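Local structure of type II restriction enzyme SfiI (2EZV) at residues H2-Y5 and R6-S9; E228-P231 and W232-Q235; D110-Q113 and R114-P118. The protein recognises the interrupted DNA sequence 5'-GGCCNNNNNGGCC-3' as a tetrameric type II restriction endonuclease and cuts both strands to leave 5'-phosphate ends. All coordinates share one frame; numbering follows the deposited sequence.

In the fold
Contact 3 (110-118) lies at the DNA-cleaving end of the subunit: the side chain of Gln-116 is about 4 Å from the bound calcium ion, whose site includes Asp-79, Asp-100 and Ala-101, and the nearest atom of the contact is about 4 Å from the DNA. Contact 2 (228-235), the turn that links helix 223-229 to strand 234-238, keeps about 12 Å from the DNA at its nearest atom. Contact 1 (2-9) is the lead-in to helix 10-41, and its nearest atom is about 25 Å from the DNA. Centres of contacts 1 and 2 are 23 Å apart and those of contacts 2 and 3 18 Å; none touches another, but helix 10-41 follows contact 1 and packs against contact 2.

Contact 1 (H2-Y5 and R6-S9); sequences HQDY and RELS
Asp-4 and Arg-6 form a side-on salt bridge, their carboxylate and guanidinium planes only 18° apart. NE of Arg-6 gives its hydrogen to Asp-4 OD1 at 2.9 Å, NH2 to Asp-4 OD2 at 2.6 Å, and both bonds use syn lone pairs. OD1 also takes the backbone N of Arg-6 on its anti lone pair, a reach open to it because Asp-4 CG stands anti to its own N (chi1 -166°). On the way to this grip Arg-6 lays CG over a face of the Tyr-5 ring, 3.9 Å from its centroid, and the bend at chi3 swings the guanidinium back to the carboxylate. His-2 and Glu-7 are set differently, ring and carboxylate planes 84° apart: ND1 donates to the anti side of Glu-7 OE1 at 2.9 Å, tilted from the carboxylate plane and along a bent path, while Glu-7 CB lies over the imidazole face. A water hands a hydrogen to the same OE1 and accepts one from Asp-4 N. Glu-7 N to Asp-4 O and Leu-8 N to Tyr-5 O close the 3-10 turn. With three hydrogen bonds on the Asp-4 carboxylate and two on Glu-7 OE1, the acidic groups are likely to stay ionised and brace this turn ahead of helix 10-41.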
ATOM      1  N   HIS D   2      21.360  -3.698 -17.463  1.00 30.77           N
ATOM      2  CA  HIS D   2      22.248  -3.627 -16.306  1.00 30.23           C
ATOM      3  C   HIS D   2      21.539  -3.548 -14.957  1.00 28.39           C
ATOM      4  O   HIS D   2      20.357  -3.201 -14.876  1.00 26.89           O
ATOM      5  CB  HIS D   2      23.148  -2.398 -16.430  1.00 31.63           C
ATOM      6  CG  HIS D   2      23.904  -2.329 -17.715  1.00 33.64           C
ATOM      7  ND1 HIS D   2      24.964  -3.165 -18.001  1.00 33.83           N
ATOM      8  CD2 HIS D   2      23.754  -1.525 -18.794  1.00 34.03           C
ATOM      9  CE1 HIS D   2      25.434  -2.876 -19.201  1.00 34.36           C
ATOM     10  NE2 HIS D   2      24.718  -1.885 -19.703  1.00 36.60           N
ATOM     11  N   GLN D   3      22.280  -3.881 -13.903  1.00 25.94           N
ATOM     12  CA  GLN D   3      21.776  -3.789 -12.537  1.00 25.64           C
ATOM     13  C   GLN D   3      22.645  -2.748 -11.826  1.00 25.37           C
ATOM     14  O   GLN D   3      22.183  -2.037 -10.938  1.00 26.47           O
ATOM     15  CB  GLN D   3      21.890  -5.125 -11.796  1.00 25.64           C
ATOM     16  CG  GLN D   3      20.867  -6.187 -12.184  1.00 22.13           C
ATOM     17  CD  GLN D   3      20.803  -7.310 -11.155  1.00 22.84           C
ATOM     18  OE1 GLN D   3      21.816  -7.934 -10.839  1.00 21.19           O
ATOM     19  NE2 GLN D   3      19.607  -7.565 -10.622  1.00 22.39           N
ATOM     20  N   ASP D   4      23.908  -2.671 -12.237  1.00 23.71           N
ATOM     21  CA  ASP D   4      24.871  -1.732 -11.667  1.00 22.86           C
ATOM     22  C   ASP D   4      24.829  -0.453 -12.501  1.00 22.95           C
ATOM     23  O   ASP D   4      25.227  -0.444 -13.662  1.00 22.91           O
ATOM     24  CB  ASP D   4      26.277  -2.336 -11.729  1.00 22.29           C
ATOM     25  CG  ASP D   4      27.277  -1.591 -10.870  1.00 21.34           C
ATOM     26  OD1 ASP D   4      27.332  -0.347 -10.944  1.00 22.83           O
ATOM     27  OD2 ASP D   4      28.018  -2.260 -10.123  1.00 19.99           O
ATOM     28  N   TYR D   5      24.353   0.632 -11.909  1.00 22.69           N
ATOM     29  CA  TYR D   5      24.252   1.885 -12.635  1.00 21.31           C
ATOM     30  C   TYR D   5      25.588   2.372 -13.207  1.00 22.29           C
ATOM     31  O   TYR D   5      25.610   3.092 -14.201  1.00 22.60           O
ATOM     32  CB  TYR D   5      23.650   2.951 -11.733  1.00 20.32           C
ATOM     33  CG  TYR D   5      24.641   3.604 -10.807  1.00 21.32           C
ATOM     34  CD1 TYR D   5      25.223   4.829 -11.138  1.00 21.60           C
ATOM     35  CD2 TYR D   5      25.012   2.997  -9.607  1.00 22.13           C
ATOM     36  CE1 TYR D   5      26.144   5.435 -10.300  1.00 22.20           C
ATOM     37  CE2 TYR D   5      25.940   3.593  -8.759  1.00 23.27           C
ATOM     38  CZ  TYR D   5      26.500   4.812  -9.117  1.00 23.12           C
ATOM     39  OH  TYR D   5      27.421   5.409  -8.303  1.00 25.19           O
ATOM     40  N   ARG D   6      26.701   1.987 -12.588  1.00 22.38           N
ATOM     41  CA  ARG D   6      28.005   2.415 -13.085  1.00 21.78           C
ATOM     42  C   ARG D   6      28.276   1.869 -14.486  1.00 22.92           C
ATOM     43  O   ARG D   6      29.031   2.461 -15.251  1.00 24.64           O
ATOM     44  CB  ARG D   6      29.110   1.990 -12.108  1.00 21.10           C
ATOM     45  CG  ARG D   6      29.086   2.783 -10.797  1.00 21.70           C
ATOM     46  CD  ARG D   6      29.921   2.145  -9.698  1.00 19.19           C
ATOM     47  NE  ARG D   6      29.523   0.768  -9.438  1.00 19.35           N
ATOM     48  CZ  ARG D   6      29.971   0.039  -8.421  1.00 19.72           C
ATOM     49  NH1 ARG D   6      30.836   0.561  -7.556  1.00 18.46           N
ATOM     50  NH2 ARG D   6      29.563  -1.217  -8.272  1.00 16.08           N
ATOM     51  N   GLU D   7      27.649   0.752 -14.833  1.00 22.98           N
ATOM     52  CA  GLU D   7      27.838   0.183 -16.154  1.00 24.14           C
ATOM     53  C   GLU D   7      26.966   0.907 -17.174  1.00 25.72           C
ATOM     54  O   GLU D   7      27.009   0.597 -18.364  1.00 27.32           O
ATOM     55  CB  GLU D   7      27.473  -1.290 -16.164  1.00 24.80           C
ATOM     56  CG  GLU D   7      28.132  -2.102 -15.102  1.00 29.31           C
ATOM     57  CD  GLU D   7      27.815  -3.562 -15.263  1.00 32.65           C
ATOM     58  OE1 GLU D   7      26.700  -3.869 -15.748  1.00 32.09           O
ATOM     59  OE2 GLU D   7      28.672  -4.397 -14.903  1.00 34.57           O
ATOM     60  N   LEU D   8      26.143   1.843 -16.714  1.00 25.25           N
ATOM     61  CA  LEU D   8      25.299   2.598 -17.634  1.00 23.75           C
ATOM     62  C   LEU D   8      26.144   3.713 -18.215  1.00 23.10           C
ATOM     63  O   LEU D   8      27.060   4.208 -17.559  1.00 22.26           O
ATOM     64  CB  LEU D   8      24.100   3.232 -16.915  1.00 21.80           C
ATOM     65  CG  LEU D   8      22.989   2.335 -16.372  1.00 23.36           C
ATOM     66  CD1 LEU D   8      21.827   3.208 -15.899  1.00 23.00           C
ATOM     67  CD2 LEU D   8      22.523   1.388 -17.457  1.00 21.95           C
ATOM     68  N   SER D   9      25.844   4.109 -19.442  1.00 22.78           N
ATOM     69  CA  SER D   9      26.575   5.202 -20.055  1.00 24.01           C
ATOM     70  C   SER D   9      25.988   6.474 -19.439  1.00 25.93           C
ATOM     71  O   SER D   9      24.909   6.442 -18.843  1.00 25.70           O
ATOM     72  CB  SER D   9      26.343   5.208 -21.562  1.00 22.58           C
ATOM     73  OG  SER D   9      24.976   5.447 -21.844  1.00 24.19           O
TER
HETATM   74  O   HOH W   1      24.936  -4.507 -13.865  1.00 32.52           O

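Contact 2 (E228-P231 and W232-Q235); sequences EACP and WRLQ
Cys-230 carries SG anti to its backbone N (chi1 -174°), and Trp-232 holds CG between its own N and carbonyl carbon (chi1 64°), which together swing the thiol and the indole into contact. SG comes in over one face of the indole, 3.4 Å from the centroid of the five-membered ring and displaced toward NE1, which it approaches to 3.1 Å. This is a sulfur-aromatic contact between residues two apart. Arg-233 runs extended from CG to NE along the same pair: its CG stands 3.8 Å from Cys-230 SG and also lies above the indole plane, and farther out the guanidinium turns a face to Trp-232 CH2, which sits over its centre. Two backbone bonds hold the bend, Arg-233 N to Cys-230 O at 3.0 Å and Leu-234 N to Pro-231 O at 3.3 Å. Past the turn Gln-235 reaches back, and NE2 gives a hydrogen to Trp-232 O at 2.7 Å with the acceptor in its amide plane. The guanidinium pairs with Glu-14 and Glu-17 of helix 10-41 and also bonds Ser-185 O and Tyr-195 OH; Lys-18 makes a cation-pi contact with the indole. Sulfur, indole and guanidinium thus pack as one buried cluster, in which the two glutamates would probably balance the arginine's charge and tie the 3-10 turn to the long helix.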
ATOM      1  N   GLU D 228      19.253  26.084 -18.922  1.00 32.10           N
ATOM      2  CA  GLU D 228      20.087  26.296 -20.100  1.00 31.20           C
ATOM      3  C   GLU D 228      20.989  25.083 -20.316  1.00 30.28           C
ATOM      4  O   GLU D 228      21.151  24.606 -21.441  1.00 29.77           O
ATOM      5  CB  GLU D 228      20.926  27.554 -19.935  1.00 30.78           C
ATOM      6  N   ALA D 229      21.570  24.581 -19.232  1.00 28.46           N
ATOM      7  CA  ALA D 229      22.443  23.424 -19.326  1.00 27.09           C
ATOM      8  C   ALA D 229      21.646  22.208 -19.788  1.00 27.06           C
ATOM      9  O   ALA D 229      22.150  21.375 -20.534  1.00 27.24           O
ATOM     10  CB  ALA D 229      23.089  23.152 -17.982  1.00 27.07           C
ATOM     11  N   CYS D 230      20.393  22.119 -19.350  1.00 26.70           N
ATOM     12  CA  CYS D 230      19.524  21.004 -19.709  1.00 26.12           C
ATOM     13  C   CYS D 230      18.082  21.365 -19.354  1.00 25.91           C
ATOM     14  O   CYS D 230      17.670  21.273 -18.199  1.00 25.40           O
ATOM     15  CB  CYS D 230      19.954  19.746 -18.949  1.00 27.03           C
ATOM     16  SG  CYS D 230      19.074  18.234 -19.409  1.00 28.76           S
ATOM     17  N   PRO D 231      17.294  21.776 -20.356  1.00 24.84           N
ATOM     18  CA  PRO D 231      15.893  22.169 -20.190  1.00 23.63           C
ATOM     19  C   PRO D 231      15.002  21.297 -19.307  1.00 23.75           C
ATOM     20  O   PRO D 231      14.300  21.822 -18.439  1.00 23.36           O
ATOM     21  CB  PRO D 231      15.385  22.236 -21.630  1.00 23.32           C
ATOM     22  CG  PRO D 231      16.589  22.700 -22.378  1.00 22.61           C
ATOM     23  CD  PRO D 231      17.690  21.849 -21.776  1.00 24.99           C
ATOM     24  N   TRP D 232      15.014  19.980 -19.516  1.00 22.29           N
ATOM     25  CA  TRP D 232      14.138  19.116 -18.730  1.00 20.68           C
ATOM     26  C   TRP D 232      14.471  19.005 -17.257  1.00 19.68           C
ATOM     27  O   TRP D 232      13.640  18.570 -16.471  1.00 19.20           O
ATOM     28  CB  TRP D 232      14.035  17.708 -19.336  1.00 19.78           C
ATOM     29  CG  TRP D 232      15.305  16.913 -19.369  1.00 19.48           C
ATOM     30  CD1 TRP D 232      16.126  16.740 -20.438  1.00 20.03           C
ATOM     31  CD2 TRP D 232      15.874  16.150 -18.295  1.00 18.66           C
ATOM     32  NE1 TRP D 232      17.173  15.913 -20.103  1.00 20.85           N
ATOM     33  CE2 TRP D 232      17.043  15.536 -18.795  1.00 18.99           C
ATOM     34  CE3 TRP D 232      15.512  15.925 -16.962  1.00 19.21           C
ATOM     35  CZ2 TRP D 232      17.854  14.709 -18.006  1.00 19.58           C
ATOM     36  CZ3 TRP D 232      16.320  15.102 -16.176  1.00 18.39           C
ATOM     37  CH2 TRP D 232      17.478  14.506 -16.703  1.00 19.13           C
ATOM     38  N   ARG D 233      15.676  19.398 -16.872  1.00 20.45           N
ATOM     39  CA  ARG D 233      16.054  19.324 -15.468  1.00 21.21           C
ATOM     40  C   ARG D 233      15.378  20.392 -14.616  1.00 21.10           C
ATOM     41  O   ARG D 233      15.565  20.432 -13.407  1.00 23.84           O
ATOM     42  CB  ARG D 233      17.570  19.411 -15.316  1.00 19.89           C
ATOM     43  CG  ARG D 233      18.269  18.111 -15.666  1.00 21.00           C
ATOM     44  CD  ARG D 233      19.759  18.166 -15.385  1.00 20.09           C
ATOM     45  NE  ARG D 233      20.397  16.900 -15.721  1.00 23.63           N
ATOM     46  CZ  ARG D 233      20.361  15.808 -14.961  1.00 23.58           C
ATOM     47  NH1 ARG D 233      19.721  15.819 -13.806  1.00 20.87           N
ATOM     48  NH2 ARG D 233      20.959  14.696 -15.370  1.00 24.19           N
ATOM     49  N   LEU D 234      14.597  21.255 -15.249  1.00 21.91           N
ATOM     50  CA  LEU D 234      13.878  22.306 -14.540  1.00 21.95           C
ATOM     51  C   LEU D 234      12.438  22.320 -15.042  1.00 21.73           C
ATOM     52  O   LEU D 234      12.170  22.680 -16.189  1.00 21.18           O
ATOM     53  CB  LEU D 234      14.541  23.665 -14.786  1.00 24.05           C
ATOM     54  CG  LEU D 234      14.075  24.929 -14.043  1.00 26.11           C
ATOM     55  CD1 LEU D 234      12.802  25.457 -14.660  1.00 26.77           C
ATOM     56  CD2 LEU D 234      13.887  24.631 -12.566  1.00 24.70           C
ATOM     57  N   GLN D 235      11.516  21.906 -14.181  1.00 20.91           N
ATOM     58  CA  GLN D 235      10.102  21.876 -14.532  1.00 20.55           C
ATOM     59  C   GLN D 235       9.340  22.907 -13.708  1.00 20.97           C
ATOM     60  O   GLN D 235       9.775  23.305 -12.630  1.00 21.04           O
ATOM     61  CB  GLN D 235       9.518  20.487 -14.274  1.00 20.56           C
ATOM     62  CG  GLN D 235      10.167  19.370 -15.064  1.00 17.56           C
ATOM     63  CD  GLN D 235      10.056  19.565 -16.560  1.00 17.80           C
ATOM     64  OE1 GLN D 235       9.021  19.985 -17.068  1.00 16.11           O
ATOM     65  NE2 GLN D 235      11.126  19.238 -17.281  1.00 20.46           N
TER

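Contact 3 (D110-Q113 and R114-P118); sequences DTLQ and RSQLP
Gln-116 folds back on the end of strand 110-112, and its side chain meets Leu-112 and Gln-113 in turn. CB lies 3.5 Å from Gln-113 O and 4.1 Å from Leu-112 CG. CG then passes 4.0 Å from Gln-113 CB, the two glutamine side chains running side by side in the same direction. With Gln-116 CG anti to its carbonyl carbon (chi1 -50°) and the chain extended beyond, CD draws up to the backbone of Gln-113. There OE1 accepts from Gln-113 N at 2.9 Å, nearly straight at 169°, with the donor tilted 29° from the carbonyl plane; OE1 also stands 3.4 Å from Leu-112 CA. The main chain answers in the reverse sense, Gln-116 N donating to Gln-113 O at 2.9 Å, so backbone and side chain both close the turn. A water joins Gln-113 OE1 to Arg-114 N, and Leu-112 CD2 packs near Pro-118 CD. OE1 of Gln-116 has a second donor in Lys-102 NZ. A leucine in place of Gln-116 would probably leave Gln-113 N without its acceptor and Lys-102 without this partner, the turn then closed from the main chain alone. The arrangement is a type I beta-turn after strand 110-112, outermost in its three-stranded sheet within this chain, beside the metal site of a PD-(D/E)XK nuclease, where Asp-100 and Lys-102 fit the D-X-K part of the motif.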
ATOM      1  N   ASP D 110      17.729  28.106  -5.636  1.00 34.72           N
ATOM      2  CA  ASP D 110      17.346  27.273  -4.509  1.00 34.16           C
ATOM      3  C   ASP D 110      18.588  27.115  -3.644  1.00 33.65           C
ATOM      4  O   ASP D 110      19.707  27.083  -4.162  1.00 32.64           O
ATOM      5  CB  ASP D 110      16.874  25.906  -5.010  1.00 36.77           C
ATOM      6  CG  ASP D 110      15.499  25.541  -4.501  1.00 38.43           C
ATOM      7  OD1 ASP D 110      14.806  24.766  -5.189  1.00 39.20           O
ATOM      8  OD2 ASP D 110      15.113  26.023  -3.413  1.00 40.34           O
ATOM      9  N   THR D 111      18.401  27.035  -2.331  1.00 32.61           N
ATOM     10  CA  THR D 111      19.533  26.881  -1.428  1.00 33.82           C
ATOM     11  C   THR D 111      19.722  25.419  -1.056  1.00 33.17           C
ATOM     12  O   THR D 111      18.753  24.687  -0.859  1.00 33.70           O
ATOM     13  CB  THR D 111      19.336  27.698  -0.142  1.00 35.54           C
ATOM     14  OG1 THR D 111      19.192  29.082  -0.479  1.00 38.56           O
ATOM     15  CG2 THR D 111      20.535  27.537   0.781  1.00 36.12           C
ATOM     16  N   LEU D 112      20.975  24.996  -0.957  1.00 32.08           N
ATOM     17  CA  LEU D 112      21.280  23.613  -0.613  1.00 32.20           C
ATOM     18  C   LEU D 112      22.298  23.494   0.505  1.00 32.93           C
ATOM     19  O   LEU D 112      23.246  24.281   0.579  1.00 32.23           O
ATOM     20  CB  LEU D 112      21.853  22.871  -1.822  1.00 31.81           C
ATOM     21  CG  LEU D 112      20.977  22.007  -2.726  1.00 31.22           C
ATOM     22  CD1 LEU D 112      19.940  22.862  -3.416  1.00 31.53           C
ATOM     23  CD2 LEU D 112      21.867  21.320  -3.756  1.00 31.20           C
ATOM     24  N   GLN D 113      22.091  22.508   1.372  1.00 33.42           N
ATOM     25  CA  GLN D 113      23.034  22.221   2.443  1.00 35.21           C
ATOM     26  C   GLN D 113      24.012  21.297   1.725  1.00 35.44           C
ATOM     27  O   GLN D 113      23.663  20.726   0.695  1.00 36.40           O
ATOM     28  CB  GLN D 113      22.365  21.453   3.583  1.00 35.73           C
ATOM     29  CG  GLN D 113      21.288  22.208   4.322  1.00 39.79           C
ATOM     30  CD  GLN D 113      21.792  23.511   4.899  1.00 42.35           C
ATOM     31  OE1 GLN D 113      22.914  23.585   5.407  1.00 43.55           O
ATOM     32  NE2 GLN D 113      20.961  24.546   4.837  1.00 44.07           N
ATOM     33  N   ARG D 114      25.221  21.139   2.247  1.00 36.25           N
ATOM     34  CA  ARG D 114      26.199  20.270   1.598  1.00 36.33           C
ATOM     35  C   ARG D 114      25.697  18.831   1.605  1.00 34.93           C
ATOM     36  O   ARG D 114      26.085  18.019   0.767  1.00 34.72           O
ATOM     37  CB  ARG D 114      27.550  20.348   2.317  1.00 37.31           C
ATOM     38  CG  ARG D 114      28.718  19.833   1.489  1.00 40.16           C
ATOM     39  CD  ARG D 114      30.038  19.976   2.233  1.00 42.30           C
ATOM     40  NE  ARG D 114      30.225  18.934   3.239  1.00 45.39           N
ATOM     41  CZ  ARG D 114      30.576  17.680   2.963  1.00 46.70           C
ATOM     42  NH1 ARG D 114      30.781  17.307   1.705  1.00 47.30           N
ATOM     43  NH2 ARG D 114      30.727  16.797   3.941  1.00 47.48           N
ATOM     44  N   SER D 115      24.824  18.524   2.554  1.00 33.45           N
ATOM     45  CA  SER D 115      24.271  17.185   2.673  1.00 33.37           C
ATOM     46  C   SER D 115      23.247  16.899   1.570  1.00 33.33           C
ATOM     47  O   SER D 115      22.772  15.768   1.430  1.00 33.25           O
ATOM     48  CB  SER D 115      23.622  17.015   4.047  1.00 32.95           C
ATOM     49  OG  SER D 115      22.590  17.968   4.239  1.00 32.81           O
ATOM     50  N   GLN D 116      22.920  17.924   0.789  1.00 32.11           N
ATOM     51  CA  GLN D 116      21.954  17.794  -0.296  1.00 31.68           C
ATOM     52  C   GLN D 116      22.621  17.939  -1.662  1.00 31.74           C
ATOM     53  O   GLN D 116      22.008  17.650  -2.682  1.00 32.66           O
ATOM     54  CB  GLN D 116      20.855  18.850  -0.141  1.00 31.66           C
ATOM     55  CG  GLN D 116      20.250  18.905   1.260  1.00 32.47           C
ATOM     56  CD  GLN D 116      19.263  20.052   1.449  1.00 31.76           C
ATOM     57  OE1 GLN D 116      19.547  21.206   1.116  1.00 31.78           O
ATOM     58  NE2 GLN D 116      18.101  19.737   1.995  1.00 31.10           N
ATOM     59  N   LEU D 117      23.876  18.386  -1.671  1.00 31.95           N
ATOM     60  CA  LEU D 117      24.634  18.577  -2.908  1.00 32.61           C
ATOM     61  C   LEU D 117      25.033  17.214  -3.502  1.00 33.05           C
ATOM     62  O   LEU D 117      25.792  16.459  -2.895  1.00 32.28           O
ATOM     63  CB  LEU D 117      25.895  19.405  -2.625  1.00 33.96           C
ATOM     64  CG  LEU D 117      26.419  20.376  -3.696  1.00 35.76           C
ATOM     65  CD1 LEU D 117      27.914  20.601  -3.478  1.00 34.48           C
ATOM     66  CD2 LEU D 117      26.188  19.823  -5.091  1.00 35.55           C
ATOM     67  N   PRO D 118      24.525  16.894  -4.706  1.00 32.99           N
ATOM     68  CA  PRO D 118      24.780  15.641  -5.432  1.00 33.42           C
ATOM     69  C   PRO D 118      26.189  15.446  -6.005  1.00 33.36           C
ATOM     70  O   PRO D 118      26.687  14.319  -6.056  1.00 32.80           O
ATOM     71  CB  PRO D 118      23.721  15.659  -6.539  1.00 33.81           C
ATOM     72  CG  PRO D 118      22.644  16.563  -5.989  1.00 33.36           C
ATOM     73  CD  PRO D 118      23.458  17.659  -5.368  1.00 32.29           C
TER
HETATM   74  O   HOH W   2      25.566  23.614   4.067  1.00 28.78           O